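ABC transporter periplasmic substrate-binding protein (Desulfovibrio alaskensis, PDB 5MY5) probably captures tungstate in the periplasm with high selectivity and delivers it to an ABC transporter for uptake into the cell. Local coordinates at residues T33-D37 and W59-T64; R99-N105 and F221-I227; I198-A202 and L263-L268. The protein carries 2 engineered substitutions. One frame throughout, in Å; residues are numbered along the deposited sequence. Where two conformers were deposited one is given.

Contact 1. Residues T33-D37 and W59-T64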
ATOM      1  N   THR A  33       7.399   3.043  -4.990  1.00 17.10           N
ATOM      2  CA  THR A  33       6.296   2.586  -5.831  1.00 17.94           C
ATOM      3  C   THR A  33       5.379   3.700  -6.251  1.00 17.51           C
ATOM      4  O   THR A  33       5.275   4.716  -5.566  1.00 18.64           O
ATOM      5  CB  THR A  33       5.489   1.526  -5.142  1.00 17.22           C
ATOM      6  OG1 THR A  33       4.737   2.042  -4.022  1.00 18.06           O
ATOM      7  CG2 THR A  33       6.430   0.418  -4.600  1.00 21.87           C
ATOM      8  N   THR A  34       4.639   3.459  -7.343  1.00 18.42           N
ATOM      9  CA  THR A  34       3.655   4.378  -7.836  1.00 19.78           C
ATOM     10  C   THR A  34       2.614   4.686  -6.781  1.00 17.94           C
ATOM     11  O   THR A  34       2.310   5.813  -6.524  1.00 19.01           O
ATOM     12  CB  THR A  34       3.011   3.715  -9.059  1.00 22.33           C
ATOM     13  OG1 THR A  34       4.040   3.414 -10.003  1.00 25.38           O
ATOM     14  CG2 THR A  34       1.900   4.646  -9.684  1.00 23.41           C
ATOM     15  N   SER A  35       2.153   3.687  -6.047  1.00 18.72           N
ATOM     16  CA  SER A  35       1.166   3.929  -5.043  1.00 20.16           C
ATOM     17  C   SER A  35       1.740   4.845  -3.960  1.00 19.28           C
ATOM     18  O   SER A  35       1.027   5.751  -3.438  1.00 21.55           O
ATOM     19  CB  SER A  35       0.577   2.660  -4.380  1.00 20.59           C
ATOM     20  OG  SER A  35       1.572   1.869  -3.829  1.00 29.22           O
ATOM     21  N   THR A  36       3.019   4.621  -3.608  1.00 18.95           N
ATOM     22  CA  THR A  36       3.661   5.454  -2.572  1.00 20.01           C
ATOM     23  C   THR A  36       3.646   6.911  -3.024  1.00 19.25           C
ATOM     24  O   THR A  36       3.264   7.844  -2.254  1.00 19.43           O
ATOM     25  CB  THR A  36       5.085   4.978  -2.286  1.00 18.77           C
ATOM     26  OG1 THR A  36       5.055   3.608  -1.871  1.00 17.78           O
ATOM     27  CG2 THR A  36       5.677   5.778  -1.129  1.00 18.65           C
ATOM     28  N   ASP A  37       4.097   7.100  -4.225  1.00 17.12           N
ATOM     29  CA  ASP A  37       4.173   8.485  -4.754  1.00 20.83           C
ATOM     30  C   ASP A  37       2.784   9.140  -4.765  1.00 19.61           C
ATOM     31  O   ASP A  37       2.643  10.316  -4.352  1.00 21.03           O
ATOM     32  CB  ASP A  37       4.805   8.460  -6.106  1.00 19.49           C
ATOM     33  CG  ASP A  37       5.072   9.865  -6.683  1.00 24.61           C
ATOM     34  OD1 ASP A  37       5.863  10.623  -6.091  1.00 25.61           O
ATOM     35  OD2 ASP A  37       4.524  10.146  -7.739  1.00 28.93           O
ATOM     36  N   TRP A  59      13.606  10.609  -5.757  1.00 18.16           N
ATOM     37  CA  TRP A  59      13.012   9.293  -5.864  1.00 18.39           C
ATOM     38  C   TRP A  59      12.411   9.077  -7.241  1.00 21.87           C
ATOM     39  O   TRP A  59      12.014  10.007  -7.862  1.00 24.48           O
ATOM     40  CB  TRP A  59      11.988   8.988  -4.783  1.00 19.15           C
ATOM     41  CG  TRP A  59      10.773   9.812  -4.729  1.00 18.76           C
ATOM     42  CD1 TRP A  59       9.545   9.514  -5.251  1.00 21.37           C
ATOM     43  CD2 TRP A  59      10.659  11.079  -4.103  1.00 20.22           C
ATOM     44  NE1 TRP A  59       8.663  10.524  -4.973  1.00 21.91           N
ATOM     45  CE2 TRP A  59       9.320  11.506  -4.276  1.00 22.30           C
ATOM     46  CE3 TRP A  59      11.544  11.878  -3.356  1.00 21.15           C
ATOM     47  CZ2 TRP A  59       8.863  12.751  -3.807  1.00 23.24           C
ATOM     48  CZ3 TRP A  59      11.092  13.128  -2.898  1.00 23.92           C
ATOM     49  CH2 TRP A  59       9.749  13.530  -3.092  1.00 23.07           C
ATOM     50  N   THR A  60      12.368   7.844  -7.681  1.00 18.87           N
ATOM     51  CA  THR A  60      11.626   7.461  -8.841  1.00 20.61           C
ATOM     52  C   THR A  60      10.617   6.440  -8.392  1.00 18.93           C
ATOM     53  O   THR A  60      10.966   5.481  -7.604  1.00 20.05           O
ATOM     54  CB  THR A  60      12.600   6.817  -9.812  1.00 21.12           C
ATOM     55  OG1 THR A  60      13.467   7.886 -10.273  1.00 29.92           O
ATOM     56  CG2 THR A  60      11.917   6.263 -11.027  1.00 24.06           C
ATOM     57  N   ALA A  61       9.390   6.624  -8.889  1.00 19.75           N
ATOM     58  CA  ALA A  61       8.241   5.801  -8.541  1.00 19.58           C
ATOM     59  C   ALA A  61       7.816   4.914  -9.682  1.00 21.72           C
ATOM     60  O   ALA A  61       7.476   5.407 -10.791  1.00 23.81           O
ATOM     61  CB  ALA A  61       7.090   6.705  -8.103  1.00 22.31           C
ATOM     62  N   VAL A  62       7.856   3.605  -9.442  1.00 19.96           N
ATOM     63  CA  VAL A  62       7.629   2.558 -10.473  1.00 20.68           C
ATOM     64  C   VAL A  62       6.867   1.443  -9.852  1.00 21.16           C
ATOM     65  O   VAL A  62       6.525   1.530  -8.684  1.00 20.35           O
ATOM     66  CB  VAL A  62       8.993   2.094 -11.021  1.00 21.26           C
ATOM     67  CG1 VAL A  62       9.623   3.194 -11.839  1.00 24.34           C
ATOM     68  CG2 VAL A  62       9.978   1.623  -9.963  1.00 23.62           C
ATOM     69  N   GLY A  63       6.497   0.416 -10.612  1.00 22.97           N
ATOM     70  CA  GLY A  63       5.930  -0.757  -9.958  1.00 22.15           C
ATOM     71  C   GLY A  63       6.969  -1.464  -9.082  1.00 20.90           C
ATOM     72  O   GLY A  63       8.185  -1.321  -9.230  1.00 20.95           O
ATOM     73  N   THR A  64       6.475  -2.258  -8.139  1.00 20.13           N
ATOM     74  CA  THR A  64       7.378  -2.951  -7.201  1.00 20.71           C
ATOM     75  C   THR A  64       8.510  -3.748  -7.847  1.00 18.76           C
ATOM     76  O   THR A  64       9.700  -3.696  -7.440  1.00 20.66           O
ATOM     77  CB  THR A  64       6.561  -3.854  -6.219  1.00 23.38           C
ATOM     78  OG1 THR A  64       5.636  -3.042  -5.483  1.00 26.80           O
ATOM     79  CG2 THR A  64       7.480  -4.579  -5.269  1.00 24.76           C
TER
HETATM   80  O   HOH W   1       4.711   6.355 -10.907  1.00 41.99           O
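Thr33 and Val62 form a parallel beta bridge with diverging side chains, at the point where strand 27-33 gives way to helix 34-39. Thr34 N donates to Val62 O over 3.0 Å, a bent bond (135° at the hydrogen) that arrives from above the carbonyl plane, and the same oxygen receives a CA-H contact from Thr33. Thr33 is the N-cap residue of the helix, whose first backbone turn closes from Asp37 N to Thr33 O. Gly63 occupies the corresponding N-cap position before helix 64-72, so both parallel strands run from their C-terminal ends into helices, the strand-to-helix order of the alpha/beta lobes of periplasmic binding proteins. Thr33 OG1 shares a hydrogen bond with Thr36 OG1 at 2.7 Å and is bonded to His82. Asp37 CG lies anti to the backbone N (chi1 -174°), which carries OD1 to the indole edge of Trp59; NE1 donates to it over 3.0 Å, nearly straight and in the ring plane, though 32° out of the carboxylate plane, meeting the anti side of the oxygen. Asp37 CB itself packs on Ala61 CB at 3.5 Å. A water joins Thr34 OG1 to Ala61 O, and Thr64 OG1 lies alongside Thr33 CG2.

Contact 2. Residues R99-N105 and F221-I227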
ATOM      1  N   ARG A  99      15.736  -5.223   5.899  1.00 20.03           N
ATOM      2  CA  ARG A  99      14.461  -4.519   5.874  1.00 21.34           C
ATOM      3  C   ARG A  99      14.287  -3.858   7.207  1.00 19.92           C
ATOM      4  O   ARG A  99      14.355  -4.527   8.256  1.00 24.99           O
ATOM      5  CB  ARG A  99      13.243  -5.436   5.716  1.00 20.74           C
ATOM      6  CG  ARG A  99      13.238  -6.298   4.493  1.00 22.16           C
ATOM      7  CD  ARG A  99      12.209  -7.377   4.690  1.00 20.64           C
ATOM      8  NE  ARG A  99      10.876  -6.848   4.708  1.00 18.99           N
ATOM      9  CZ  ARG A  99       9.849  -7.240   5.434  1.00 22.77           C
ATOM     10  NH1 ARG A  99       9.990  -8.243   6.297  1.00 27.13           N
ATOM     11  NH2 ARG A  99       8.666  -6.714   5.259  1.00 23.69           N
ATOM     12  N   THR A 100      13.952  -2.560   7.212  1.00 17.21           N
ATOM     13  CA  THR A 100      13.497  -1.865   8.418  1.00 18.78           C
ATOM     14  C   THR A 100      12.051  -1.455   8.219  1.00 16.98           C
ATOM     15  O   THR A 100      11.760  -0.584   7.408  1.00 15.94           O
ATOM     16  CB  THR A 100      14.402  -0.627   8.747  1.00 19.38           C
ATOM     17  OG1 THR A 100      15.743  -1.090   8.977  1.00 20.09           O
ATOM     18  CG2 THR A 100      13.971   0.069   9.932  1.00 20.67           C
ATOM     19  N   GLN A 101      11.184  -1.980   9.051  1.00 17.60           N
ATOM     20  CA  GLN A 101       9.784  -1.609   8.980  0.50 20.13           C
ATOM     21  C   GLN A 101       9.586  -0.237   9.551  1.00 19.71           C
ATOM     22  O   GLN A 101      10.208   0.121  10.581  1.00 19.70           O
ATOM     23  CB  GLN A 101       8.917  -2.637   9.710  0.50 21.96           C
ATOM     24  CG  GLN A 101       8.661  -3.885   8.854  0.50 24.58           C
ATOM     25  CD  GLN A 101       9.840  -4.840   8.791  0.50 26.46           C
ATOM     26  OE1 GLN A 101      10.259  -5.393   9.821  0.50 30.74           O
ATOM     27  NE2 GLN A 101      10.348  -5.091   7.594  0.50 22.08           N
ATOM     28  N   LEU A 102       8.739   0.543   8.940  1.00 17.64           N
ATOM     29  CA  LEU A 102       8.579   2.016   9.220  1.00 17.64           C
ATOM     30  C   LEU A 102       7.138   2.452   9.512  1.00 18.28           C
ATOM     31  O   LEU A 102       6.849   3.126  10.538  1.00 18.98           O
ATOM     32  CB  LEU A 102       9.263   2.893   8.192  1.00 17.74           C
ATOM     33  CG  LEU A 102      10.752   2.763   8.083  1.00 16.27           C
ATOM     34  CD1 LEU A 102      11.276   3.496   6.845  1.00 16.48           C
ATOM     35  CD2 LEU A 102      11.418   3.347   9.369  1.00 19.20           C
ATOM     36  N   MET A 103       6.166   2.045   8.700  1.00 16.92           N
ATOM     37  CA  MET A 103       4.789   2.368   8.827  1.00 17.78           C
ATOM     38  C   MET A 103       3.946   1.471   7.936  1.00 18.68           C
ATOM     39  O   MET A 103       4.496   0.795   7.107  1.00 17.88           O
ATOM     40  CB  MET A 103       4.479   3.785   8.420  1.00 18.34           C
ATOM     41  CG  MET A 103       4.736   4.189   7.032  1.00 19.82           C
ATOM     42  SD  MET A 103       6.414   4.378   6.417  1.00 20.94           S
ATOM     43  CE  MET A 103       6.046   5.054   4.845  1.00 22.56           C
ATOM     44  N   TYR A 104       2.657   1.493   8.158  1.00 17.30           N
ATOM     45  CA  TYR A 104       1.755   0.847   7.183  1.00 17.00           C
ATOM     46  C   TYR A 104       0.612   1.744   6.793  1.00 18.66           C
ATOM     47  O   TYR A 104       0.132   2.505   7.647  1.00 19.91           O
ATOM     48  CB  TYR A 104       1.215  -0.477   7.698  1.00 17.52           C
ATOM     49  CG  TYR A 104       0.459  -0.447   9.057  1.00 19.10           C
ATOM     50  CD1 TYR A 104      -0.915  -0.335   9.091  1.00 23.15           C
ATOM     51  CD2 TYR A 104       1.114  -0.627  10.282  1.00 23.38           C
ATOM     52  CE1 TYR A 104      -1.638  -0.334  10.267  1.00 23.93           C
ATOM     53  CE2 TYR A 104       0.371  -0.719  11.463  1.00 28.00           C
ATOM     54  CZ  TYR A 104      -0.999  -0.528  11.425  1.00 28.71           C
ATOM     55  OH  TYR A 104      -1.777  -0.514  12.546  1.00 30.73           O
ATOM     56  N   ASN A 105       0.127   1.672   5.570  1.00 17.14           N
ATOM     57  CA  ASN A 105      -1.216   2.106   5.220  1.00 18.43           C
ATOM     58  C   ASN A 105      -2.088   0.821   5.118  1.00 16.74           C
ATOM     59  O   ASN A 105      -1.683  -0.224   5.612  1.00 18.19           O
ATOM     60  CB  ASN A 105      -1.282   3.060   4.027  1.00 18.80           C
ATOM     61  CG  ASN A 105      -0.618   2.512   2.761  1.00 25.04           C
ATOM     62  OD1 ASN A 105      -0.153   1.383   2.758  1.00 22.92           O
ATOM     63  ND2 ASN A 105      -0.513   3.329   1.698  1.00 24.85           N
ATOM     64  N   PHE A 221      -3.347  -4.711   6.470  1.00 18.01           N
ATOM     65  CA  PHE A 221      -2.180  -3.797   6.540  1.00 19.32           C
ATOM     66  C   PHE A 221      -1.255  -3.889   5.350  1.00 17.85           C
ATOM     67  O   PHE A 221      -1.045  -4.975   4.818  1.00 19.11           O
ATOM     68  CB  PHE A 221      -1.364  -4.051   7.789  1.00 20.13           C
ATOM     69  CG  PHE A 221      -2.086  -3.779   9.101  1.00 25.10           C
ATOM     70  CD1 PHE A 221      -3.389  -3.243   9.152  1.00 25.65           C
ATOM     71  CD2 PHE A 221      -1.447  -4.157  10.315  1.00 31.68           C
ATOM     72  CE1 PHE A 221      -4.028  -3.019  10.375  1.00 30.11           C
ATOM     73  CE2 PHE A 221      -2.100  -3.976  11.522  1.00 30.10           C
ATOM     74  CZ  PHE A 221      -3.389  -3.398  11.539  1.00 29.60           C
ATOM     75  N   ASN A 222      -0.752  -2.752   4.941  1.00 17.02           N
ATOM     76  CA  ASN A 222       0.201  -2.642   3.846  1.00 17.48           C
ATOM     77  C   ASN A 222       1.499  -2.142   4.448  1.00 15.85           C
ATOM     78  O   ASN A 222       1.730  -0.904   4.453  1.00 18.00           O
ATOM     79  CB  ASN A 222      -0.362  -1.753   2.771  1.00 17.52           C
ATOM     80  CG  ASN A 222       0.493  -1.735   1.464  1.00 21.46           C
ATOM     81  OD1 ASN A 222       0.949  -2.784   1.027  1.00 21.28           O
ATOM     82  ND2 ASN A 222       0.682  -0.543   0.866  1.00 22.38           N
ATOM     83  N   GLN A 223       2.336  -3.057   4.895  1.00 16.74           N
ATOM     84  CA  GLN A 223       3.554  -2.754   5.653  1.00 15.23           C
ATOM     85  C   GLN A 223       4.622  -2.158   4.667  1.00 16.68           C
ATOM     86  O   GLN A 223       5.023  -2.795   3.697  1.00 16.71           O
ATOM     87  CB  GLN A 223       4.146  -3.946   6.317  1.00 17.89           C
ATOM     88  CG  GLN A 223       5.353  -3.623   7.165  1.00 20.72           C
ATOM     89  CD  GLN A 223       5.030  -2.723   8.325  1.00 21.73           C
ATOM     90  OE1 GLN A 223       4.140  -3.027   9.155  1.00 23.81           O
ATOM     91  NE2 GLN A 223       5.757  -1.624   8.455  1.00 18.85           N
ATOM     92  N   TYR A 224       5.133  -0.946   5.015  1.00 16.14           N
ATOM     93  CA  TYR A 224       6.297  -0.377   4.374  1.00 15.79           C
ATOM     94  C   TYR A 224       7.597  -0.684   5.080  1.00 15.96           C
ATOM     95  O   TYR A 224       7.636  -0.594   6.365  1.00 16.54           O
ATOM     96  CB  TYR A 224       6.204   1.135   4.356  1.00 15.94           C
ATOM     97  CG  TYR A 224       5.430   1.625   3.236  1.00 16.11           C
ATOM     98  CD1 TYR A 224       4.041   1.575   3.252  1.00 18.60           C
ATOM     99  CD2 TYR A 224       6.051   2.134   2.119  1.00 18.33           C
ATOM    100  CE1 TYR A 224       3.292   2.033   2.173  1.00 20.43           C
ATOM    101  CE2 TYR A 224       5.340   2.588   1.039  1.00 20.18           C
ATOM    102  CZ  TYR A 224       3.936   2.556   1.057  1.00 19.82           C
ATOM    103  OH  TYR A 224       3.247   3.016  -0.020  1.00 24.96           O
ATOM    104  N   SER A 225       8.644  -0.951   4.294  1.00 13.93           N
ATOM    105  CA  SER A 225      10.002  -1.057   4.810  1.00 14.38           C
ATOM    106  C   SER A 225      10.971  -0.272   3.944  1.00 15.86           C
ATOM    107  O   SER A 225      10.778  -0.167   2.722  1.00 15.03           O
ATOM    108  CB  SER A 225      10.424  -2.493   4.862  1.00 17.38           C
ATOM    109  OG  SER A 225       9.509  -3.202   5.685  1.00 18.68           O
ATOM    110  N   ALA A 226      12.045   0.185   4.587  1.00 13.56           N
ATOM    111  CA  ALA A 226      13.177   0.708   3.845  1.00 14.80           C
ATOM    112  C   ALA A 226      14.248  -0.335   3.770  1.00 14.85           C
ATOM    113  O   ALA A 226      14.443  -1.123   4.755  1.00 16.43           O
ATOM    114  CB  ALA A 226      13.745   1.983   4.499  1.00 16.08           C
ATOM    115  N   ILE A 227      14.939  -0.387   2.638  1.00 14.24           N
ATOM    116  CA  ILE A 227      16.046  -1.371   2.463  1.00 15.07           C
ATOM    117  C   ILE A 227      17.179  -0.678   1.753  1.00 15.06           C
ATOM    118  O   ILE A 227      17.130  -0.389   0.559  1.00 15.43           O
ATOM    119  CB  ILE A 227      15.562  -2.533   1.538  1.00 16.61           C
ATOM    120  CG1 ILE A 227      14.306  -3.192   2.097  1.00 18.75           C
ATOM    121  CG2 ILE A 227      16.675  -3.561   1.463  1.00 17.96           C
ATOM    122  CD1 ILE A 227      13.565  -4.118   1.110  1.00 20.12           C
TER
HETATM  123  O   HOH W   2       7.528  -4.145   3.952  1.00 18.22           O
HETATM  124  O   HOH W   3       0.919   1.983  -1.038  1.00 25.24           O
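Asn105 and Asn222 hold each other at two levels. Asn222 N donates to Asn105 O over 2.8 Å, and their side-chain amides lie side by side and nearly coplanar, so that Asn222 ND2 meets a lone pair of Asn105 OD1, also at 2.8 Å. At the other end of the pairing, Thr100 and Ala226 exchange two backbone bonds. Between them, Tyr224 O takes two donors from opposite faces of its plane: Leu102 N across the strands and the amide of Gln223, whose chain bends at chi2 (64°), which turns NE2 toward 99-105, where it donates to this carbonyl of the next residue. Gln223 OE1 in turn is held by Asn272. In one of its two conformers, Gln101 places NE2 2.8 Å from Ser225 OG, donating to it, and over one face of the Arg99 guanidinium. A water accepts from Arg99 NH2 and Ser225 OG and donates to Gln223 O, while Arg99 NE turns to Glu87 in a salt bridge.

On the same face as Gln101 and Gln223, the Tyr104 ring stacks face-to-face on Phe221, with centroids 4.0 Å apart and planes at 18°. The opposite face is lined by Met103, Tyr224 and Ala226. Met103 CE lies over the Tyr224 ring as a CH-pi contact, 4.2 Å from its centroid, with SD oblique to the ring in a Met-aromatic contact. Leu102 CD1 touches Ala226 CB at 3.7 Å, next to helix 239-250. Segments 100-105 and 221-227 run antiparallel, their directions 136° apart. Tyr224 N donates to Met103 O (2.8 Å), setting Leu102 and Met103 opposite Tyr224 alone: a classic beta bulge interrupting this antiparallel strand pair of the periplasmic binding protein fold.

Contact 3. Residues I198-A202 and L263-L268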
ATOM      1  N   ILE A 198     -10.578   7.615   0.294  1.00 16.49           N
ATOM      2  CA  ILE A 198     -10.616   9.017   0.762  1.00 18.22           C
ATOM      3  C   ILE A 198     -10.833   9.982  -0.441  1.00 17.88           C
ATOM      4  O   ILE A 198     -11.681  10.931  -0.389  1.00 19.62           O
ATOM      5  CB  ILE A 198      -9.362   9.317   1.596  1.00 19.06           C
ATOM      6  CG1 ILE A 198      -9.384   8.615   2.929  1.00 18.44           C
ATOM      7  CG2 ILE A 198      -9.203  10.864   1.709  1.00 20.00           C
ATOM      8  CD1 ILE A 198      -8.037   8.581   3.571  1.00 18.80           C
ATOM      9  N   LYS A 199     -10.098   9.828  -1.545  1.00 17.95           N
ATOM     10  CA  LYS A 199     -10.249  10.728  -2.691  1.00 20.85           C
ATOM     11  C   LYS A 199     -11.617  10.563  -3.322  1.00 22.19           C
ATOM     12  O   LYS A 199     -12.276  11.562  -3.706  1.00 24.50           O
ATOM     13  CB  LYS A 199      -9.105  10.489  -3.732  1.00 21.01           C
ATOM     14  CG  LYS A 199      -7.737  10.915  -3.163  1.00 24.75           C
ATOM     15  CD  LYS A 199      -6.543  10.637  -4.081  1.00 26.84           C
ATOM     16  CE  LYS A 199      -5.257  11.248  -3.464  1.00 34.41           C
ATOM     17  NZ  LYS A 199      -3.936  10.687  -3.984  1.00 40.90           N
ATOM     18  N   TYR A 200     -12.066   9.325  -3.467  1.00 20.50           N
ATOM     19  CA  TYR A 200     -13.395   9.075  -4.034  1.00 20.25           C
ATOM     20  C   TYR A 200     -14.568   9.689  -3.125  1.00 22.01           C
ATOM     21  O   TYR A 200     -15.497  10.314  -3.627  1.00 22.52           O
ATOM     22  CB  TYR A 200     -13.585   7.521  -4.115  1.00 20.53           C
ATOM     23  CG  TYR A 200     -15.006   7.043  -4.258  1.00 20.64           C
ATOM     24  CD1 TYR A 200     -15.656   7.230  -5.461  1.00 18.81           C
ATOM     25  CD2 TYR A 200     -15.696   6.378  -3.211  1.00 20.18           C
ATOM     26  CE1 TYR A 200     -16.989   6.879  -5.633  1.00 20.04           C
ATOM     27  CE2 TYR A 200     -16.984   5.944  -3.400  1.00 21.20           C
ATOM     28  CZ  TYR A 200     -17.604   6.183  -4.598  1.00 18.45           C
ATOM     29  OH  TYR A 200     -18.921   5.712  -4.585  1.00 24.39           O
ATOM     30  N   GLU A 201     -14.480   9.491  -1.826  1.00 21.88           N
ATOM     31  CA  GLU A 201     -15.451   9.989  -0.857  1.00 19.85           C
ATOM     32  C   GLU A 201     -15.508  11.561  -0.979  1.00 22.32           C
ATOM     33  O   GLU A 201     -16.605  12.138  -1.023  1.00 23.89           O
ATOM     34  CB  GLU A 201     -14.931   9.616   0.518  1.00 21.69           C
ATOM     35  CG  GLU A 201     -15.784  10.129   1.671  1.00 21.98           C
ATOM     36  CD  GLU A 201     -15.183   9.866   3.025  1.00 26.15           C
ATOM     37  OE1 GLU A 201     -13.981  10.017   3.271  1.00 23.63           O
ATOM     38  OE2 GLU A 201     -15.918   9.420   3.914  1.00 25.40           O
ATOM     39  N   ALA A 202     -14.364  12.195  -1.124  1.00 21.03           N
ATOM     40  CA  ALA A 202     -14.307  13.678  -1.339  1.00 24.24           C
ATOM     41  C   ALA A 202     -14.879  14.148  -2.672  1.00 27.05           C
ATOM     42  O   ALA A 202     -15.558  15.146  -2.726  1.00 29.46           O
ATOM     43  CB  ALA A 202     -12.866  14.185  -1.119  1.00 26.94           C
ATOM     44  N   LEU A 263      -4.317  12.911   4.336  1.00 18.75           N
ATOM     45  CA  LEU A 263      -4.790  13.041   2.997  1.00 19.36           C
ATOM     46  C   LEU A 263      -6.204  13.565   3.018  1.00 21.33           C
ATOM     47  O   LEU A 263      -7.036  12.960   3.676  1.00 20.30           O
ATOM     48  CB  LEU A 263      -4.750  11.613   2.329  1.00 20.46           C
ATOM     49  CG  LEU A 263      -5.238  11.620   0.894  1.00 23.71           C
ATOM     50  CD1 LEU A 263      -4.334  12.418  -0.030  1.00 28.14           C
ATOM     51  CD2 LEU A 263      -5.487  10.203   0.295  1.00 24.39           C
ATOM     52  N   MET A 264      -6.413  14.748   2.436  1.00 22.91           N
ATOM     53  CA  MET A 264      -7.697  15.446   2.508  1.00 22.79           C
ATOM     54  C   MET A 264      -8.236  15.424   3.929  1.00 19.68           C
ATOM     55  O   MET A 264      -9.385  15.117   4.206  1.00 22.67           O
ATOM     56  CB  MET A 264      -8.692  14.876   1.531  1.00 27.01           C
ATOM     57  CG  MET A 264      -8.169  15.066   0.147  1.00 27.32           C
ATOM     58  SD  MET A 264      -9.185  14.308  -1.104  1.00 32.52           S
ATOM     59  CE  MET A 264      -8.084  14.657  -2.459  1.00 36.45           C
ATOM     60  N   GLY A 265      -7.367  15.712   4.893  1.00 20.87           N
ATOM     61  CA  GLY A 265      -7.765  15.790   6.268  1.00 19.63           C
ATOM     62  C   GLY A 265      -7.911  14.548   7.109  1.00 19.64           C
ATOM     63  O   GLY A 265      -8.249  14.561   8.297  1.00 20.98           O
ATOM     64  N   LYS A 266      -7.599  13.403   6.476  1.00 17.92           N
ATOM     65  CA  LYS A 266      -7.804  12.107   7.091  1.00 19.06           C
ATOM     66  C   LYS A 266      -6.500  11.327   7.232  1.00 18.96           C
ATOM     67  O   LYS A 266      -5.609  11.395   6.382  1.00 18.52           O
ATOM     68  CB  LYS A 266      -8.796  11.356   6.200  1.00 21.65           C
ATOM     69  CG  LYS A 266     -10.201  11.939   6.360  1.00 21.89           C
ATOM     70  CD  LYS A 266     -11.349  11.077   5.989  1.00 25.04           C
ATOM     71  CE  LYS A 266     -12.670  11.791   6.187  1.00 25.64           C
ATOM     72  NZ  LYS A 266     -13.784  10.829   5.989  1.00 28.62           N
ATOM     73  N   ALA A 267      -6.420  10.506   8.245  1.00 18.98           N
ATOM     74  CA  ALA A 267      -5.212   9.713   8.561  1.00 20.58           C
ATOM     75  C   ALA A 267      -5.011   8.621   7.471  1.00 20.77           C
ATOM     76  O   ALA A 267      -6.015   8.116   6.901  1.00 21.15           O
ATOM     77  CB  ALA A 267      -5.367   8.997   9.893  1.00 23.67           C
ATOM     78  N   LEU A 268      -3.732   8.317   7.176  1.00 19.92           N
ATOM     79  CA  LEU A 268      -3.432   7.304   6.168  1.00 19.98           C
ATOM     80  C   LEU A 268      -2.416   6.301   6.637  1.00 20.85           C
ATOM     81  O   LEU A 268      -2.564   5.076   6.349  1.00 20.44           O
ATOM     82  CB  LEU A 268      -3.059   8.038   4.888  1.00 21.98           C
ATOM     83  CG  LEU A 268      -2.964   7.338   3.562  1.00 26.21           C
ATOM     84  CD1 LEU A 268      -4.368   6.991   3.101  1.00 27.26           C
ATOM     85  CD2 LEU A 268      -2.332   8.249   2.571  1.00 25.46           C
TER
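Ile198 fits against the type I' turn that runs from Leu263 to Lys266, and its two branches touch different parts of it. CG2, anti to the backbone N, lies 3.6 Å from Leu263 O and also packs on Leu263 CD2 and Met264 CB. The other branch spans the end of the turn and what follows: CD1 meets Lys266 CB at 3.9 Å and, at 4.0 Å, the CD1 methyl of Leu268. Leu263, Met264, Lys266 and Leu268 all give aliphatic groups to this buried isoleucine.

Lys199 contributes its hydrocarbon chain. Straight for its whole length, it runs across Leu263 and Met264, with CE 3.7 Å from Leu263 CD1 and CG 3.8 Å from Met264 CE.

Glu201 supplies the charged part of the contact. Its side chain and that of Lys266 come together end to end in a salt bridge: Lys266 NZ donates to Glu201 OE1 at 2.8 Å, on the syn side but 34° out of the carboxylate plane, with a weak second bond to OE2. The ammonium group is therefore held by both oxygens, though unequally. The Glu201 side chain also touches Pro208.

Ala202 ends the walk with its methyl 3.7 Å from Met264 SD. Met264 lies along this side of the helix with its chain stretched out, and touches Ile198 with CB, Ala202 with SD and Lys199 with CE.

The turn itself is closed by reciprocal backbone bonds between Leu263 and Lys266, making a tight hairpin between strands 262-263 and 266-271. Helix 194-203 lies between this hairpin and helix 176-186, onto which Tyr200 packs from the helix face turned away from 263-268.

From the N terminus, contact 1 closes first, bringing strand 56-62 back beside the end of strand 27-33 after a largely helical excursion. Contact 2 opens only later and spans 115 residues, joining strand 100-112 to strand 221-228. Contact 3 opens inside that span, at helix 194-203, and closes beyond it, so contacts 2 and 3 cross along the chain. All three reach one mixed sheet. Contacts 1 and 2 meet directly where Thr36 OG1 and Tyr224 OH probably share a hydrogen bond, and contacts 2 and 3 touch through Asn105 CB and Leu268 O, on neighbouring strands. Contact 1 comes no nearer to contact 3 than about 7 Å between nearest atoms.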